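Local coordinates for protein actibind (Aspergillus niger, PDB 3D3Z) that cleaves RNA as an endoribonuclease of the T2 family, probably acting at any base but preferring adenylic acid, at residues A[34-38]-A[195-199]; A[43-49]-A[232-236]; A[91-95]-A[104-108]. The contacts are given in a common frame with arbitrary orientation. Where two conformers were deposited one is given. Numbering follows the deposited sequence.

Contact 1 (A[34-38]-A[195-199]); sequences QFWDY and ALSQL. With D3Z (1-(5-deoxy-beta-L-xylofuranosyl)pyrimidine-2,4(1H,3H)-dione), chain E.
Residues 34-38 run antiparallel to 195-199, their end-to-end directions 160° apart. All of 195-199 is strand; strand 29-35 ends at Phe35, though one further backbone bond, from Trp36 N, follows before the chain diverges. Gln34 (phi/psi -134/158) faces Leu199 in a hydrogen-bonded pair, CA atoms 5.1 Å apart: Gln34 N donates to Leu199 O at 2.8 Å and Leu199 N to Gln34 O at 3.1 Å. A water bridges Gln34 O (3.0 Å) and Gln198 OE1 (2.8 Å). The Gln34 side chain (chi1 m, chi2 t) lies on the same face as Leu199, with OE1 bonded to Ser152. Phe35 meets Gln198 in a non-hydrogen-bonded pair (CA to CA 4.7 Å), side chains on the other face; Phe35 CE1 is 3.7 Å from Gln198 CD. The Phe35 ring stacks on the predicted active-site His51, and Phe35 CE2 is only 2.9 Å from D3Z C5, unusually short for two carbons. Trp36 N bonds to Ser197 O at 2.8 Å and 174°, and its t rotamer puts CD1 3.4 Å from Leu196 O while NE1 reaches Pro233 O. Ser197 and Gln198 both face Gly190 of strand 188-192, a classic beta bulge. Asp37 points its CB away from the strand, with OD2 3.4 Å from D3Z O4. Tyr38 (chi1 p) turns back, OH 3.7 Å from Ala195 CB. This is an antiparallel strand end opening into the nucleoside pocket of an RNase T2 fold.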
loop_
_atom_site.group_PDB
_atom_site.type_symbol
_atom_site.label_atom_id
_atom_site.label_comp_id
_atom_site.label_asym_id
_atom_site.label_seq_id
_atom_site.Cartn_x
_atom_site.Cartn_y
_atom_site.Cartn_z
ATOM N N GLN A 34 -4.149 3.110 0.866
ATOM C CA GLN A 34 -5.146 2.750 1.843
ATOM C C GLN A 34 -6.566 3.253 1.509
ATOM O O GLN A 34 -6.739 4.218 0.779
ATOM C CB GLN A 34 -4.715 3.315 3.200
ATOM C CG GLN A 34 -3.369 2.850 3.669
ATOM C CD GLN A 34 -2.990 3.405 5.025
ATOM O OE1 GLN A 34 -3.845 3.969 5.747
ATOM N NE2 GLN A 34 -1.748 3.144 5.438
ATOM N N PHE A 35 -7.579 2.607 2.079
ATOM C CA PHE A 35 -8.966 3.014 1.934
ATOM C C PHE A 35 -9.611 3.380 3.257
ATOM O O PHE A 35 -9.285 2.788 4.250
ATOM C CB PHE A 35 -9.781 1.805 1.496
ATOM C CG PHE A 35 -9.695 1.515 0.055
ATOM C CD1 PHE A 35 -9.848 2.522 -0.867
ATOM C CD2 PHE A 35 -9.537 0.208 -0.398
ATOM C CE1 PHE A 35 -9.831 2.243 -2.193
ATOM C CE2 PHE A 35 -9.514 -0.055 -1.741
ATOM C CZ PHE A 35 -9.659 0.957 -2.629
ATOM N N TRP A 36 -10.551 4.320 3.202
ATOM C CA TRP A 36 -11.557 4.544 4.241
ATOM C C TRP A 36 -12.948 4.173 3.640
ATOM O O TRP A 36 -13.569 4.965 2.894
ATOM C CB TRP A 36 -11.479 6.018 4.744
ATOM C CG TRP A 36 -12.436 6.284 5.838
ATOM C CD1 TRP A 36 -13.638 6.992 5.770
ATOM C CD2 TRP A 36 -12.310 5.838 7.181
ATOM N NE1 TRP A 36 -14.251 6.975 6.998
ATOM C CE2 TRP A 36 -13.447 6.311 7.889
ATOM C CE3 TRP A 36 -11.331 5.111 7.874
ATOM C CZ2 TRP A 36 -13.641 6.043 9.230
ATOM C CZ3 TRP A 36 -11.529 4.851 9.228
ATOM C CH2 TRP A 36 -12.670 5.323 9.889
ATOM N N ASP A 37 -13.408 2.945 3.893
ATOM C CA ASP A 37 -14.628 2.425 3.321
ATOM C C ASP A 37 -15.741 2.633 4.347
ATOM O O ASP A 37 -15.745 2.003 5.401
ATOM C CB ASP A 37 -14.497 0.924 2.975
ATOM C CG ASP A 37 -13.564 0.634 1.787
ATOM O OD1 ASP A 37 -13.260 1.539 0.975
ATOM O OD2 ASP A 37 -13.126 -0.555 1.659
ATOM N N TYR A 38 -16.654 3.588 4.082
ATOM C CA TYR A 38 -17.767 3.938 5.025
ATOM C C TYR A 38 -19.175 3.517 4.497
ATOM O O TYR A 38 -20.115 3.171 5.282
ATOM C CB TYR A 38 -17.693 5.450 5.384
ATOM C CG TYR A 38 -17.780 6.299 4.163
ATOM C CD1 TYR A 38 -16.611 6.711 3.497
ATOM C CD2 TYR A 38 -19.018 6.572 3.568
ATOM C CE1 TYR A 38 -16.675 7.409 2.303
ATOM C CE2 TYR A 38 -19.095 7.299 2.376
ATOM C CZ TYR A 38 -17.921 7.732 1.764
ATOM O OH TYR A 38 -18.006 8.395 0.556
ATOM N N ALA A 195 -15.962 13.260 0.588
ATOM C CA ALA A 195 -15.575 12.500 1.787
ATOM C C ALA A 195 -14.168 11.889 1.608
ATOM O O ALA A 195 -13.784 11.418 0.535
ATOM C CB ALA A 195 -16.591 11.400 2.099
ATOM N N LEU A 196 -13.421 11.929 2.691
ATOM C CA LEU A 196 -12.114 11.320 2.820
ATOM C C LEU A 196 -12.282 9.788 2.570
ATOM O O LEU A 196 -13.162 9.116 3.148
ATOM C CB LEU A 196 -11.532 11.712 4.209
ATOM C CG LEU A 196 -10.068 11.603 4.563
ATOM C CD1 LEU A 196 -9.167 12.371 3.618
ATOM C CD2 LEU A 196 -9.900 12.011 6.043
ATOM N N SER A 197 -11.470 9.303 1.653
ATOM C CA SER A 197 -11.666 8.031 0.961
ATOM C C SER A 197 -10.382 7.195 0.732
ATOM O O SER A 197 -10.408 5.997 0.914
ATOM C CB SER A 197 -12.291 8.317 -0.382
ATOM O OG SER A 197 -12.490 7.096 -1.033
ATOM N N GLN A 198 -9.300 7.820 0.271
ATOM C CA GLN A 198 -8.069 7.114 -0.128
ATOM C C GLN A 198 -6.816 7.885 0.287
ATOM O O GLN A 198 -6.828 9.138 0.305
ATOM C CB GLN A 198 -8.052 6.936 -1.647
ATOM C CG GLN A 198 -9.188 6.027 -2.197
ATOM C CD GLN A 198 -8.959 5.559 -3.601
ATOM O OE1 GLN A 198 -7.873 5.089 -3.919
ATOM N NE2 GLN A 198 -10.000 5.688 -4.481
ATOM N N LEU A 199 -5.745 7.137 0.542
ATOM C CA LEU A 199 -4.416 7.667 0.880
ATOM C C LEU A 199 -3.340 6.880 0.107
ATOM O O LEU A 199 -3.421 5.618 -0.032
ATOM C CB LEU A 199 -4.167 7.611 2.385
ATOM C CG LEU A 199 -5.049 8.406 3.362
ATOM C CD1 LEU A 199 -4.689 8.095 4.801
ATOM C CD2 LEU A 199 -4.955 9.934 3.094
HETATM N N1 D3Z E . -12.200 -2.058 -4.557
HETATM C C2 D3Z E . -12.347 -3.379 -4.091
HETATM N N3 D3Z E . -12.341 -3.617 -2.783
HETATM C C4 D3Z E . -12.186 -2.640 -1.889
HETATM C C5 D3Z E . -12.040 -1.354 -2.336
HETATM C C6 D3Z E . -12.049 -1.066 -3.694
HETATM O O2 D3Z E . -12.490 -4.337 -4.880
HETATM O O4 D3Z E . -12.186 -2.847 -0.658
HETATM C "C1'" D3Z E . -12.189 -1.770 -5.969
HETATM C "C2'" D3Z E . -11.739 -3.049 -6.644
HETATM O "O2'" D3Z E . -12.829 -3.619 -7.391
HETATM C "C3'" D3Z E . -10.517 -2.677 -7.466
HETATM C "C4'" D3Z E . -10.299 -1.186 -7.283
HETATM O "O3'" D3Z E . -9.372 -3.374 -7.003
HETATM O "O4'" D3Z E . -11.219 -0.750 -6.264
HETATM C "C5'" D3Z E . -8.844 -0.925 -6.912
HETATM O O HOH W 1 -6.178 3.855 -2.121
HETATM O O HOH W 2 -14.382 5.396 0.598
#

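Contact 2 (A[43-49]-A[232-236]); sequences GPSDSWT and YPPKY. Unlike the reference sequence in segment 43-49: Asp46 (reference Gly). With EDO (1,2-ethanediol), chain F.
Two irregular segments meet here, and long side chains of 232-236 make most of the connections by reaching main-chain oxygens of 43-49. Pro44 to Ser47 form a type I beta turn, closed by a weak bond from Ser47 N to Pro44 O (3.4 Å). Lys235 enters it nearly fully extended (chi1 m, chi2 to chi4 t), CB directed toward the turn, so that NZ donates to Ser47 O at 2.7 Å and to Pro44 O at 3.2 Å. A water joins the same NZ (3.0 Å) to Thr49 OG1 (2.7 Å), and a second links Lys235 N (3.0 Å) to Ser45 O (2.8 Å), where the CA atoms of Ser45 and Lys235 come within 5.4 Å. Tyr236 has positive phi (59/39) and chi1 m; its OH donates to Gly43 O at 2.6 Å, and its ring edge borders Ser45, CD2 lying 4.1 Å from Ser45 CB. Tyr232 (chi1 t) and Trp48 (chi1 m, chi2 59°) meet at the other end: Trp48 NE1 donates to Tyr232 OH at 3.1 Å and 161°, and Trp48 CZ2 is 4.3 Å from Tyr232 CE1. Both rings also contact Trp36, which forms a cation-pi pair with Lys235. What results is a type I beta turn whose Pro44 and Ser47 carbonyls, with that of Asp42, converge on the Lys235 ammonium group and fasten the C-terminal tail to the loop between strands 29-35 and 49-56.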
loop_
_atom_site.group_PDB
_atom_site.type_symbol
_atom_site.label_atom_id
_atom_site.label_comp_id
_atom_site.label_asym_id
_atom_site.label_seq_id
_atom_site.Cartn_x
_atom_site.Cartn_y
_atom_site.Cartn_z
ATOM N N GLY A 43 -13.651 -3.332 7.921
ATOM C CA GLY A 43 -12.522 -3.122 8.808
ATOM C C GLY A 43 -12.982 -2.632 10.150
ATOM O O GLY A 43 -14.195 -2.603 10.433
ATOM N N PRO A 44 -12.010 -2.370 11.045
ATOM C CA PRO A 44 -12.397 -1.802 12.327
ATOM C C PRO A 44 -12.975 -0.384 12.123
ATOM O O PRO A 44 -12.632 0.313 11.172
ATOM C CB PRO A 44 -11.092 -1.760 13.128
ATOM C CG PRO A 44 -10.063 -2.531 12.337
ATOM C CD PRO A 44 -10.559 -2.603 10.926
ATOM N N SER A 45 -13.857 0.005 13.027
ATOM C CA SER A 45 -14.478 1.342 12.996
ATOM C C SER A 45 -13.398 2.429 13.114
ATOM O O SER A 45 -13.606 3.566 12.665
ATOM C CB SER A 45 -15.503 1.474 14.125
ATOM O OG SER A 45 -14.867 1.613 15.379
ATOM N N ASP A 46 -12.246 2.071 13.698
ATOM C CA ASP A 46 -11.162 3.020 13.960
ATOM C C ASP A 46 -9.840 2.663 13.266
ATOM O O ASP A 46 -8.740 2.921 13.780
ATOM C CB ASP A 46 -10.937 3.149 15.472
ATOM C CG ASP A 46 -10.539 1.857 16.132
ATOM O OD1 ASP A 46 -10.651 0.732 15.546
ATOM O OD2 ASP A 46 -10.114 1.966 17.288
ATOM N N SER A 47 -9.945 2.111 12.066
ATOM C CA SER A 47 -8.776 1.888 11.255
ATOM C C SER A 47 -9.136 2.004 9.805
ATOM O O SER A 47 -10.190 1.584 9.377
ATOM C CB SER A 47 -8.151 0.490 11.510
ATOM O OG SER A 47 -6.976 0.304 10.710
ATOM N N TRP A 48 -8.203 2.541 9.061
ATOM C CA TRP A 48 -8.212 2.451 7.622
ATOM C C TRP A 48 -7.818 1.012 7.286
ATOM O O TRP A 48 -7.386 0.245 8.170
ATOM C CB TRP A 48 -7.228 3.450 7.033
ATOM C CG TRP A 48 -7.676 4.912 7.148
ATOM C CD1 TRP A 48 -7.971 5.609 8.284
ATOM C CD2 TRP A 48 -7.859 5.819 6.056
ATOM N NE1 TRP A 48 -8.356 6.912 7.953
ATOM C CE2 TRP A 48 -8.286 7.064 6.593
ATOM C CE3 TRP A 48 -7.735 5.694 4.675
ATOM C CZ2 TRP A 48 -8.589 8.160 5.787
ATOM C CZ3 TRP A 48 -8.039 6.800 3.866
ATOM C CH2 TRP A 48 -8.454 8.003 4.423
ATOM N N THR A 49 -7.992 0.669 6.012
ATOM C CA THR A 49 -7.655 -0.650 5.449
ATOM C C THR A 49 -6.697 -0.520 4.255
ATOM O O THR A 49 -6.469 0.564 3.720
ATOM C CB THR A 49 -8.913 -1.375 5.030
ATOM O OG1 THR A 49 -9.703 -0.554 4.176
ATOM C CG2 THR A 49 -9.743 -1.718 6.266
ATOM N N TYR A 232 -15.418 13.269 6.987
ATOM C CA TYR A 232 -14.777 12.039 7.449
ATOM C C TYR A 232 -15.888 11.140 7.995
ATOM O O TYR A 232 -16.193 11.167 9.188
ATOM C CB TYR A 232 -13.744 12.387 8.501
ATOM C CG TYR A 232 -12.712 11.339 8.894
ATOM C CD1 TYR A 232 -12.626 10.080 8.278
ATOM C CD2 TYR A 232 -11.765 11.650 9.873
ATOM C CE1 TYR A 232 -11.635 9.168 8.667
ATOM C CE2 TYR A 232 -10.781 10.758 10.250
ATOM C CZ TYR A 232 -10.723 9.514 9.644
ATOM O OH TYR A 232 -9.737 8.637 10.060
ATOM N N PRO A 233 -16.592 10.435 7.103
ATOM C CA PRO A 233 -17.798 9.727 7.565
ATOM C C PRO A 233 -17.512 8.583 8.541
ATOM O O PRO A 233 -16.527 7.848 8.342
ATOM C CB PRO A 233 -18.449 9.244 6.268
ATOM C CG PRO A 233 -17.794 10.010 5.168
ATOM C CD PRO A 233 -16.426 10.325 5.637
ATOM N N PRO A 234 -18.307 8.486 9.633
ATOM C CA PRO A 234 -18.157 7.395 10.572
ATOM C C PRO A 234 -18.531 6.058 9.920
ATOM O O PRO A 234 -19.456 6.000 9.124
ATOM C CB PRO A 234 -19.137 7.765 11.717
ATOM C CG PRO A 234 -19.405 9.212 11.558
ATOM C CD PRO A 234 -19.374 9.425 10.073
ATOM N N LYS A 235 -17.741 5.015 10.202
ATOM C CA LYS A 235 -18.095 3.667 9.752
ATOM C C LYS A 235 -19.265 3.135 10.573
ATOM O O LYS A 235 -19.385 3.487 11.739
ATOM C CB LYS A 235 -16.889 2.727 9.824
ATOM C CG LYS A 235 -15.744 3.114 8.933
ATOM C CD LYS A 235 -14.694 2.001 8.957
ATOM C CE LYS A 235 -13.648 2.158 7.923
ATOM N NZ LYS A 235 -12.566 1.159 8.115
ATOM N N TYR A 236 -20.092 2.292 9.961
ATOM C CA TYR A 236 -21.178 1.563 10.653
ATOM C C TYR A 236 -22.131 2.589 11.298
ATOM O O TYR A 236 -22.627 2.383 12.371
ATOM C CB TYR A 236 -20.603 0.564 11.701
ATOM C CG TYR A 236 -19.533 -0.378 11.106
ATOM C CD1 TYR A 236 -19.851 -1.317 10.132
ATOM C CD2 TYR A 236 -18.191 -0.315 11.533
ATOM C CE1 TYR A 236 -18.847 -2.119 9.561
ATOM C CE2 TYR A 236 -17.195 -1.115 10.980
ATOM C CZ TYR A 236 -17.521 -2.008 9.985
ATOM O OH TYR A 236 -16.582 -2.841 9.461
HETATM C C1 EDO F . -15.116 -7.176 7.750
HETATM O O1 EDO F . -15.529 -5.948 7.117
HETATM C C2 EDO F . -13.635 -7.403 7.448
HETATM O O2 EDO F . -12.843 -6.225 7.682
HETATM O O HOH W 3 -15.627 5.484 12.233
HETATM O O HOH W 4 -11.704 0.894 5.265
#

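Contact 3 (A[91-95]-A[104-108]); sequences MKEYW and DESFW. With D3Z (1-(5-deoxy-beta-L-xylofuranosyl)pyrimidine-2,4(1H,3H)-dione), chain E; EDO (1,2-ethanediol), chain F.
Trp108 is the main protrusion, with 103 Å² covered by 91-95, the final turn of helix 85-94 and the residue after it. Residues 104-108 begin helix 104-116; the nearest CA atoms, Lys92 and Asp104, are 7.2 Å apart, so side chains fill the gap. Trp108 (chi1 m, chi2 -30°) slides into a hollow between Met91 and Trp95. On one face it receives the Met91 methyl (m, t, p), CE 3.5 Å from the centroid of its five-membered ring and 17° off the normal, a CH-pi contact; Met91 SD adds a Met-aromatic one. The edge of Trp108 meets the face of Trp95 (five-membered centroids 4.6 Å apart, planes at 70°), and Trp108 NE1 donates to Trp95 O at 2.9 Å. Trp95 is the first residue whose backbone departs from helical angles (-125/46), and in its t rotamer presents its edge to the Phe107 face, offset, five-membered and phenyl centroids 5.0 Å apart and planes at 87°. A water joins Lys92 O (2.6 Å) to Asp104 OD2 (2.8 Å), while Asp104 OD1 accepts from Asp97 N. D3Z N3 lies over the Phe107 face and D3Z O3' 3.4 Å from Phe107 CE1, so Phe107 lines the pocket, Trp95 and Trp108 packed behind it. Helix 75-81 packs on Met91 and Trp108, helix 134-147 on Met91 and Trp95, and Trp95 NE1 bonds weakly to His51 O of strand 49-56.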
loop_
_atom_site.group_PDB
_atom_site.type_symbol
_atom_site.label_atom_id
_atom_site.label_comp_id
_atom_site.label_asym_id
_atom_site.label_seq_id
_atom_site.Cartn_x
_atom_site.Cartn_y
_atom_site.Cartn_z
ATOM N N MET A 91 -5.286 -10.373 6.467
ATOM C CA MET A 91 -5.795 -9.808 5.247
ATOM C C MET A 91 -7.318 -9.741 5.146
ATOM O O MET A 91 -7.899 -8.766 4.569
ATOM C CB MET A 91 -5.211 -10.525 4.041
ATOM C CG MET A 91 -3.704 -10.310 3.871
ATOM S SD MET A 91 -3.000 -11.422 2.650
ATOM C CE MET A 91 -4.140 -11.284 1.236
ATOM N N LYS A 92 -7.989 -10.773 5.654
ATOM C CA LYS A 92 -9.430 -10.736 5.750
ATOM C C LYS A 92 -9.961 -9.546 6.567
ATOM O O LYS A 92 -10.983 -8.951 6.217
ATOM C CB LYS A 92 -9.929 -12.037 6.358
ATOM C CG LYS A 92 -9.828 -13.200 5.403
ATOM C CD LYS A 92 -10.203 -14.503 6.109
ATOM C CE LYS A 92 -10.041 -15.769 5.246
ATOM N NZ LYS A 92 -9.837 -17.064 6.019
ATOM N N GLU A 93 -9.233 -9.182 7.620
ATOM C CA GLU A 93 -9.599 -8.091 8.512
ATOM C C GLU A 93 -9.217 -6.687 7.967
ATOM O O GLU A 93 -10.057 -5.787 7.933
ATOM C CB GLU A 93 -8.973 -8.331 9.899
ATOM C CG GLU A 93 -9.153 -7.178 10.856
ATOM C CD GLU A 93 -10.617 -6.815 11.159
ATOM O OE1 GLU A 93 -11.518 -7.567 10.823
ATOM O OE2 GLU A 93 -10.834 -5.743 11.684
ATOM N N TYR A 94 -7.983 -6.579 7.474
ATOM C CA TYR A 94 -7.352 -5.307 7.146
ATOM C C TYR A 94 -7.125 -5.071 5.657
ATOM O O TYR A 94 -6.822 -3.966 5.300
ATOM C CB TYR A 94 -6.060 -5.084 7.955
ATOM C CG TYR A 94 -6.236 -4.867 9.453
ATOM C CD1 TYR A 94 -6.563 -3.625 9.965
ATOM C CD2 TYR A 94 -5.978 -5.888 10.360
ATOM C CE1 TYR A 94 -6.701 -3.439 11.333
ATOM C CE2 TYR A 94 -6.157 -5.712 11.715
ATOM C CZ TYR A 94 -6.505 -4.483 12.196
ATOM O OH TYR A 94 -6.682 -4.285 13.549
ATOM N N TRP A 95 -7.339 -6.087 4.821
ATOM C CA TRP A 95 -7.296 -5.947 3.373
ATOM C C TRP A 95 -8.621 -6.464 2.747
ATOM O O TRP A 95 -8.658 -7.117 1.691
ATOM C CB TRP A 95 -6.092 -6.678 2.849
ATOM C CG TRP A 95 -5.637 -6.254 1.522
ATOM C CD1 TRP A 95 -6.361 -5.637 0.543
ATOM C CD2 TRP A 95 -4.324 -6.448 0.986
ATOM N NE1 TRP A 95 -5.591 -5.408 -0.558
ATOM C CE2 TRP A 95 -4.338 -5.912 -0.327
ATOM C CE3 TRP A 95 -3.134 -7.044 1.487
ATOM C CZ2 TRP A 95 -3.183 -5.902 -1.142
ATOM C CZ3 TRP A 95 -1.976 -7.019 0.674
ATOM C CH2 TRP A 95 -2.044 -6.512 -0.637
ATOM N N ASP A 104 -12.865 -10.910 -1.530
ATOM C CA ASP A 104 -11.440 -10.738 -1.154
ATOM C C ASP A 104 -10.482 -11.356 -2.193
ATOM O O ASP A 104 -9.546 -10.696 -2.635
ATOM C CB ASP A 104 -11.088 -11.326 0.205
ATOM C CG ASP A 104 -11.728 -10.602 1.341
ATOM O OD1 ASP A 104 -12.330 -9.509 1.088
ATOM O OD2 ASP A 104 -11.655 -11.125 2.498
ATOM N N GLU A 105 -10.737 -12.604 -2.595
ATOM C CA GLU A 105 -9.873 -13.347 -3.487
ATOM C C GLU A 105 -9.627 -12.601 -4.780
ATOM O O GLU A 105 -8.454 -12.414 -5.189
ATOM C CB GLU A 105 -10.477 -14.725 -3.781
ATOM C CG GLU A 105 -9.734 -15.570 -4.831
ATOM C CD GLU A 105 -8.226 -15.781 -4.574
ATOM O OE1 GLU A 105 -7.798 -15.915 -3.415
ATOM O OE2 GLU A 105 -7.439 -15.813 -5.563
ATOM N N SER A 106 -10.718 -12.109 -5.394
ATOM C CA SER A 106 -10.627 -11.365 -6.666
ATOM C C SER A 106 -9.809 -10.097 -6.486
ATOM O O SER A 106 -9.016 -9.756 -7.343
ATOM C CB SER A 106 -12.000 -11.020 -7.309
ATOM O OG SER A 106 -12.988 -10.664 -6.340
ATOM N N PHE A 107 -9.989 -9.428 -5.358
ATOM C CA PHE A 107 -9.291 -8.163 -5.052
ATOM C C PHE A 107 -7.791 -8.421 -4.894
ATOM O O PHE A 107 -6.944 -7.682 -5.446
ATOM C CB PHE A 107 -9.878 -7.566 -3.750
ATOM C CG PHE A 107 -9.331 -6.204 -3.348
ATOM C CD1 PHE A 107 -8.818 -5.321 -4.232
ATOM C CD2 PHE A 107 -9.391 -5.820 -2.038
ATOM C CE1 PHE A 107 -8.326 -4.072 -3.819
ATOM C CE2 PHE A 107 -8.933 -4.573 -1.605
ATOM C CZ PHE A 107 -8.378 -3.728 -2.476
ATOM N N TRP A 108 -7.448 -9.445 -4.113
ATOM C CA TRP A 108 -6.026 -9.820 -3.915
ATOM C C TRP A 108 -5.345 -10.276 -5.214
ATOM O O TRP A 108 -4.210 -9.885 -5.540
ATOM C CB TRP A 108 -5.911 -10.857 -2.801
ATOM C CG TRP A 108 -6.504 -10.456 -1.524
ATOM C CD1 TRP A 108 -6.610 -9.165 -1.020
ATOM C CD2 TRP A 108 -6.997 -11.323 -0.493
ATOM N NE1 TRP A 108 -7.189 -9.197 0.236
ATOM C CE2 TRP A 108 -7.411 -10.502 0.588
ATOM C CE3 TRP A 108 -7.119 -12.721 -0.372
ATOM C CZ2 TRP A 108 -7.966 -11.012 1.717
ATOM C CZ3 TRP A 108 -7.687 -13.239 0.784
ATOM C CH2 TRP A 108 -8.083 -12.386 1.820
HETATM N N1 D3Z E . -12.200 -2.058 -4.557
HETATM C C2 D3Z E . -12.347 -3.379 -4.091
HETATM N N3 D3Z E . -12.341 -3.617 -2.783
HETATM C C4 D3Z E . -12.186 -2.640 -1.889
HETATM C C5 D3Z E . -12.040 -1.354 -2.336
HETATM C C6 D3Z E . -12.049 -1.066 -3.694
HETATM O O2 D3Z E . -12.490 -4.337 -4.880
HETATM O O4 D3Z E . -12.186 -2.847 -0.658
HETATM C "C1'" D3Z E . -12.189 -1.770 -5.969
HETATM C "C2'" D3Z E . -11.739 -3.049 -6.644
HETATM O "O2'" D3Z E . -12.829 -3.619 -7.391
HETATM C "C3'" D3Z E . -10.517 -2.677 -7.466
HETATM C "C4'" D3Z E . -10.299 -1.186 -7.283
HETATM O "O3'" D3Z E . -9.372 -3.374 -7.003
HETATM O "O4'" D3Z E . -11.219 -0.750 -6.264
HETATM C "C5'" D3Z E . -8.844 -0.925 -6.912
HETATM C C1 EDO F . -15.116 -7.176 7.750
HETATM O O1 EDO F . -15.529 -5.948 7.117
HETATM C C2 EDO F . -13.635 -7.403 7.448
HETATM O O2 EDO F . -12.843 -6.225 7.682
HETATM O O HOH W 5 -12.867 -9.888 4.639
#

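From the N terminus, 34-38 opens contact 1, and after four intervening residues 43-49 opens contact 2. The chain then passes 91-95 and 104-108, which close contact 3 as a short local loop nested inside both wider ones. Contact 1 closes at 195-199 and contact 2 only at 232-236, so these two cross. They touch directly: Asp37 O lies 3.3 Å from Lys235 CE and Phe35 N 2.8 Å from Thr49 O. Contact 3 meets contact 1 at the D3Z pocket, where Phe107 CZ is 3.9 Å from Phe35 CE2, and so joins helix pair to sheet. Contact 2, where Pro44 rests on Tyr94, ties the C-terminal tail to the 43-49 loop beside them.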